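Local coordinates for protein ADP-ribosyltransferase (Staphylococcus aureus, PDB 1OJQ) that binds NAD+ and, as an exoenzyme of the C3 type, probably transfers its ADP-ribose group onto a target protein, at residues A[16-21]-A[76-81]; A[189-194]-A[205-210]. All blocks are in the same frame, centred on the assembly; numbering follows the deposited sequence.

Overall arrangement
From the N terminus the chain first forms helix 9-23, and contact 1 comes when the loop at 76-81 returns to that helix, closing a long, largely helical excursion of 54 residues. Everything in contact 2 lies further on: strands 187-196 and 203-209 pair as a beta hairpin, closing a short loop near the C terminus. The two closures follow one another in series, neither crossing nor enclosing the other. The centres of contact 1 and contact 2 are about 21 Å apart, and the two do not touch. Contact 1 ties the N-terminal helix to the lead-in of edge strand 81-87; contact 2 joins two inner strands of the same five-stranded mixed sheet.

Contact 1: residues A[16-21]-A[76-81]; sequences GNSLIK and VTPDSV
Apolar packing carries this contact, and nearly all of it passes through one side chain, Leu19 on helix 9-23. Its CB leaves the helix across the line to the loop, but the isobutyl end swings closer. CG sits anti to the carbonyl carbon, beside the backbone N (chi1 -82°), and both methyls then reach the loop. CD1 presses on the ring of Pro78, with Leu19 CD1 3.3 Å from Pro78 CD, a tighter fit than ordinary carbon-carbon contact. The two side chains cross at about a right angle, and the same methyl also reaches the next ring carbon, with Leu19 CD1 3.8 Å from Pro78 CG. The other methyl, Leu19 CD2, lies 4.0 Å from Val76 O, with Thr77 CA a little farther off.

Between the segments the polar atoms add only van der Waals contact; the two hydroxyls, Ser18 OG and Thr77 OG1, bond elsewhere. The carbonyl of Val76 lies near the leucine branch point, Val76 O being 3.8 Å from Leu19 CG, while the bond from CA to CB of Val76 points away. Ser18 OG lies at the margin, 4.2 Å from Pro78 CG; its torsion (chi1 77°) places it between N and the carbonyl carbon, where it bonds back to Trp15 O. Thr77 starts its side chain away from the helix, and its OG1 bonds to Pro159 O.

In the fold, this joins the N-terminal helix to the loop running from helix 59-73 into strand 81-87. Trp15, about one turn before Leu19, extends the same packing: its side chain touches Pro78 and Val81, and its NE1 bonds Asp79 OD1. Behind the loop, Thr77 and Val81 are backbone-bonded to Gly161 and Leu158, so the helix packs on a loop already anchored beside strand 152-158.

Contact 2: residues A[189-194]-A[205-210]; sequences YAVGSV and ITAVVF
A classic beta bulge interrupts this antiparallel pairing: Gly192 and Ser193 both face Thr206, and its carbonyl O receives both their N-H groups. The bond from Gly192 N to Thr206 O is short, 2.8 Å and in the carbonyl plane; that from Ser193 N to Thr206 O is weak at 3.3 Å. Beyond the bulge the register is shifted by one, and Thr206 N bonds to Ser193 O nearly along the C=O axis. Before it, Ala190 N to Val208 O and Val208 N to Ala190 O are both 2.9 Å, each donor standing above the carbonyl plane.

On the buried face Tyr189 CD1 lies obliquely 3.6 Å from Ala207 CB, and Tyr189 OH bonds to Tyr91 OH; the Tyr189 side chain is about 6 Å from that of Glu133, which binds NAD+. Ile205 CG2 meets Val191 CG1 at 3.8 Å, while its CG1 branch runs alongside Val194. On the other face a water bridges Ser193 OG and Thr206 OG1.

One carbonyl thus takes one firm N-H bond and one weak one, so the hairpin backbone stays paired where the register changes, and the buried apolar face runs on across the bulge from Val194 and Ile205 to Tyr189 and Val209.

Contact 1: residues A[16-21]-A[76-81]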
loop_
_atom_site.group_PDB
_atom_site.type_symbol
_atom_site.label_atom_id
_atom_site.label_comp_id
_atom_site.label_asym_id
_atom_site.label_seq_id
_atom_site.Cartn_x
_atom_site.Cartn_y
_atom_site.Cartn_z
ATOM N N GLY A 16 13.267 9.173 -0.328
ATOM C CA GLY A 16 12.220 9.371 -1.313
ATOM C C GLY A 16 12.558 10.387 -2.385
ATOM O O GLY A 16 12.247 10.112 -3.560
ATOM N N ASN A 17 13.135 11.531 -2.043
ATOM C CA ASN A 17 13.492 12.545 -3.037
ATOM C C ASN A 17 14.452 11.996 -4.087
ATOM O O ASN A 17 14.523 12.508 -5.213
ATOM C CB ASN A 17 14.132 13.742 -2.328
ATOM C CG ASN A 17 13.118 14.654 -1.674
ATOM O OD1 ASN A 17 13.436 15.480 -0.815
ATOM N ND2 ASN A 17 11.863 14.508 -2.085
ATOM N N SER A 18 15.207 10.958 -3.716
ATOM C CA SER A 18 16.139 10.385 -4.706
ATOM C C SER A 18 15.338 9.659 -5.776
ATOM O O SER A 18 15.737 9.639 -6.942
ATOM C CB SER A 18 17.196 9.483 -4.063
ATOM O OG SER A 18 16.659 8.209 -3.711
ATOM N N LEU A 19 14.189 9.074 -5.400
ATOM C CA LEU A 19 13.379 8.490 -6.476
ATOM C C LEU A 19 12.797 9.590 -7.355
ATOM O O LEU A 19 12.718 9.446 -8.583
ATOM C CB LEU A 19 12.231 7.631 -5.929
ATOM C CG LEU A 19 12.608 6.198 -5.528
ATOM C CD1 LEU A 19 13.481 6.274 -4.289
ATOM C CD2 LEU A 19 11.365 5.350 -5.305
ATOM N N ILE A 20 12.377 10.686 -6.721
ATOM C CA ILE A 20 11.727 11.733 -7.521
ATOM C C ILE A 20 12.739 12.289 -8.514
ATOM O O ILE A 20 12.442 12.475 -9.690
ATOM C CB ILE A 20 11.148 12.843 -6.634
ATOM C CG1 ILE A 20 9.923 12.367 -5.836
ATOM C CG2 ILE A 20 10.879 14.084 -7.468
ATOM C CD1 ILE A 20 9.395 13.366 -4.820
ATOM N N LYS A 21 13.947 12.537 -8.008
ATOM C CA LYS A 21 15.015 13.036 -8.870
ATOM C C LYS A 21 15.192 12.140 -10.079
ATOM O O LYS A 21 15.313 12.616 -11.220
ATOM C CB LYS A 21 16.324 13.116 -8.079
ATOM C CG LYS A 21 17.463 13.669 -8.924
ATOM C CD LYS A 21 18.637 14.101 -8.052
ATOM C CE LYS A 21 19.774 14.638 -8.914
ATOM N NZ LYS A 21 20.993 14.941 -8.113
ATOM N N VAL A 76 12.329 3.433 -10.034
ATOM C CA VAL A 76 12.384 2.147 -9.345
ATOM C C VAL A 76 13.040 2.339 -7.996
ATOM O O VAL A 76 13.776 3.291 -7.728
ATOM C CB VAL A 76 13.136 1.067 -10.145
ATOM C CG1 VAL A 76 12.414 0.813 -11.462
ATOM C CG2 VAL A 76 14.595 1.449 -10.369
ATOM N N THR A 77 12.773 1.413 -7.076
ATOM C CA THR A 77 13.413 1.554 -5.773
ATOM C C THR A 77 14.925 1.360 -5.846
ATOM O O THR A 77 15.386 0.368 -6.410
ATOM C CB THR A 77 12.834 0.523 -4.772
ATOM O OG1 THR A 77 12.979 -0.782 -5.353
ATOM C CG2 THR A 77 11.344 0.758 -4.544
ATOM N N PRO A 78 15.697 2.287 -5.303
ATOM C CA PRO A 78 17.161 2.125 -5.329
ATOM C C PRO A 78 17.668 1.156 -4.275
ATOM O O PRO A 78 18.840 0.771 -4.294
ATOM C CB PRO A 78 17.633 3.552 -5.006
ATOM C CG PRO A 78 16.586 4.046 -4.045
ATOM C CD PRO A 78 15.295 3.547 -4.648
ATOM N N ASP A 79 16.827 0.747 -3.334
ATOM C CA ASP A 79 17.130 -0.277 -2.334
ATOM C C ASP A 79 15.887 -1.149 -2.115
ATOM O O ASP A 79 14.784 -0.668 -2.347
ATOM C CB ASP A 79 17.514 0.284 -0.971
ATOM C CG ASP A 79 18.649 1.292 -1.009
ATOM O OD1 ASP A 79 18.413 2.516 -1.016
ATOM O OD2 ASP A 79 19.808 0.829 -1.046
ATOM N N SER A 80 16.091 -2.369 -1.632
ATOM C CA SER A 80 14.954 -3.106 -1.070
ATOM C C SER A 80 14.420 -2.261 0.079
ATOM O O SER A 80 15.221 -1.663 0.815
ATOM C CB SER A 80 15.422 -4.483 -0.631
ATOM O OG SER A 80 14.509 -5.112 0.245
ATOM N N VAL A 81 13.106 -2.147 0.266
ATOM C CA VAL A 81 12.622 -1.261 1.334
ATOM C C VAL A 81 11.270 -1.728 1.859
ATOM O O VAL A 81 10.524 -2.309 1.060
ATOM C CB VAL A 81 12.482 0.192 0.810
ATOM C CG1 VAL A 81 11.568 0.249 -0.413
ATOM C CG2 VAL A 81 11.970 1.148 1.879
#

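Contact 2: residues A[189-194]-A[205-210]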
loop_
_atom_site.group_PDB
_atom_site.type_symbol
_atom_site.label_atom_id
_atom_site.label_comp_id
_atom_site.label_asym_id
_atom_site.label_seq_id
_atom_site.Cartn_x
_atom_site.Cartn_y
_atom_site.Cartn_z
ATOM N N TYR A 189 1.343 -9.410 -3.360
ATOM C CA TYR A 189 2.210 -9.633 -2.200
ATOM C C TYR A 189 1.883 -11.002 -1.605
ATOM O O TYR A 189 0.709 -11.386 -1.619
ATOM C CB TYR A 189 2.071 -8.539 -1.152
ATOM C CG TYR A 189 0.668 -8.231 -0.687
ATOM C CD1 TYR A 189 0.154 -8.823 0.465
ATOM C CD2 TYR A 189 -0.127 -7.347 -1.409
ATOM C CE1 TYR A 189 -1.136 -8.531 0.887
ATOM C CE2 TYR A 189 -1.417 -7.057 -0.988
ATOM C CZ TYR A 189 -1.901 -7.659 0.159
ATOM O OH TYR A 189 -3.186 -7.378 0.583
ATOM N N ALA A 190 2.943 -11.664 -1.160
ATOM C CA ALA A 190 2.893 -12.974 -0.535
ATOM C C ALA A 190 3.083 -12.810 0.975
ATOM O O ALA A 190 4.124 -12.344 1.414
ATOM C CB ALA A 190 3.934 -13.927 -1.088
ATOM N N VAL A 191 2.050 -13.182 1.725
ATOM C CA VAL A 191 2.067 -12.934 3.162
ATOM C C VAL A 191 3.006 -13.904 3.870
ATOM O O VAL A 191 2.899 -15.111 3.681
ATOM C CB VAL A 191 0.643 -13.047 3.740
ATOM C CG1 VAL A 191 0.718 -12.985 5.261
ATOM C CG2 VAL A 191 -0.229 -11.937 3.171
ATOM N N GLY A 192 3.921 -13.398 4.684
ATOM C CA GLY A 192 4.838 -14.169 5.499
ATOM C C GLY A 192 4.229 -14.521 6.852
ATOM O O GLY A 192 4.352 -15.652 7.336
ATOM N N SER A 193 3.567 -13.547 7.490
ATOM C CA SER A 193 3.026 -13.796 8.820
ATOM C C SER A 193 1.993 -12.735 9.182
ATOM O O SER A 193 1.985 -11.662 8.592
ATOM C CB SER A 193 4.134 -13.737 9.878
ATOM O OG SER A 193 4.702 -12.428 10.003
ATOM N N VAL A 194 1.182 -13.088 10.167
ATOM C CA VAL A 194 0.253 -12.169 10.811
ATOM C C VAL A 194 0.492 -12.218 12.311
ATOM O O VAL A 194 0.269 -13.271 12.921
ATOM C CB VAL A 194 -1.224 -12.500 10.523
ATOM C CG1 VAL A 194 -2.087 -11.408 11.162
ATOM C CG2 VAL A 194 -1.479 -12.629 9.042
ATOM N N ILE A 205 0.509 -7.527 9.389
ATOM C CA ILE A 205 0.599 -8.504 8.316
ATOM C C ILE A 205 1.871 -8.203 7.527
ATOM O O ILE A 205 1.944 -7.140 6.905
ATOM C CB ILE A 205 -0.621 -8.462 7.371
ATOM C CG1 ILE A 205 -1.953 -8.603 8.115
ATOM C CG2 ILE A 205 -0.473 -9.495 6.252
ATOM C CD1 ILE A 205 -3.191 -8.253 7.326
ATOM N N THR A 206 2.867 -9.082 7.599
ATOM C CA THR A 206 4.140 -8.855 6.914
ATOM C C THR A 206 4.137 -9.627 5.607
ATOM O O THR A 206 3.755 -10.798 5.609
ATOM C CB THR A 206 5.340 -9.294 7.757
ATOM O OG1 THR A 206 5.341 -8.558 8.995
ATOM C CG2 THR A 206 6.635 -9.004 7.003
ATOM N N ALA A 207 4.500 -9.006 4.495
ATOM C CA ALA A 207 4.431 -9.675 3.199
ATOM C C ALA A 207 5.541 -9.214 2.257
ATOM O O ALA A 207 6.150 -8.151 2.431
ATOM C CB ALA A 207 3.064 -9.410 2.561
ATOM N N VAL A 208 5.784 -10.008 1.226
ATOM C CA VAL A 208 6.772 -9.678 0.206
ATOM C C VAL A 208 6.126 -9.419 -1.153
ATOM O O VAL A 208 5.417 -10.283 -1.663
ATOM C CB VAL A 208 7.776 -10.837 0.078
ATOM C CG1 VAL A 208 8.867 -10.495 -0.926
ATOM C CG2 VAL A 208 8.344 -11.114 1.460
ATOM N N VAL A 209 6.391 -8.238 -1.709
ATOM C CA VAL A 209 5.855 -7.877 -3.023
ATOM C C VAL A 209 6.664 -8.498 -4.151
ATOM O O VAL A 209 7.893 -8.569 -4.113
ATOM C CB VAL A 209 5.862 -6.339 -3.186
ATOM C CG1 VAL A 209 5.673 -5.893 -4.627
ATOM C CG2 VAL A 209 4.778 -5.689 -2.321
ATOM N N PHE A 210 5.995 -8.965 -5.193
ATOM C CA PHE A 210 6.639 -9.482 -6.389
ATOM C C PHE A 210 7.164 -8.295 -7.205
ATOM O O PHE A 210 6.425 -7.325 -7.397
ATOM C CB PHE A 210 5.677 -10.294 -7.244
ATOM C CG PHE A 210 5.350 -11.700 -6.773
ATOM C CD1 PHE A 210 5.895 -12.220 -5.611
ATOM C CD2 PHE A 210 4.485 -12.498 -7.516
ATOM C CE1 PHE A 210 5.588 -13.508 -5.195
ATOM C CE2 PHE A 210 4.170 -13.783 -7.098
ATOM C CZ PHE A 210 4.705 -14.283 -5.926
HETATM O O HOH W 1 3.783 -9.777 10.945
#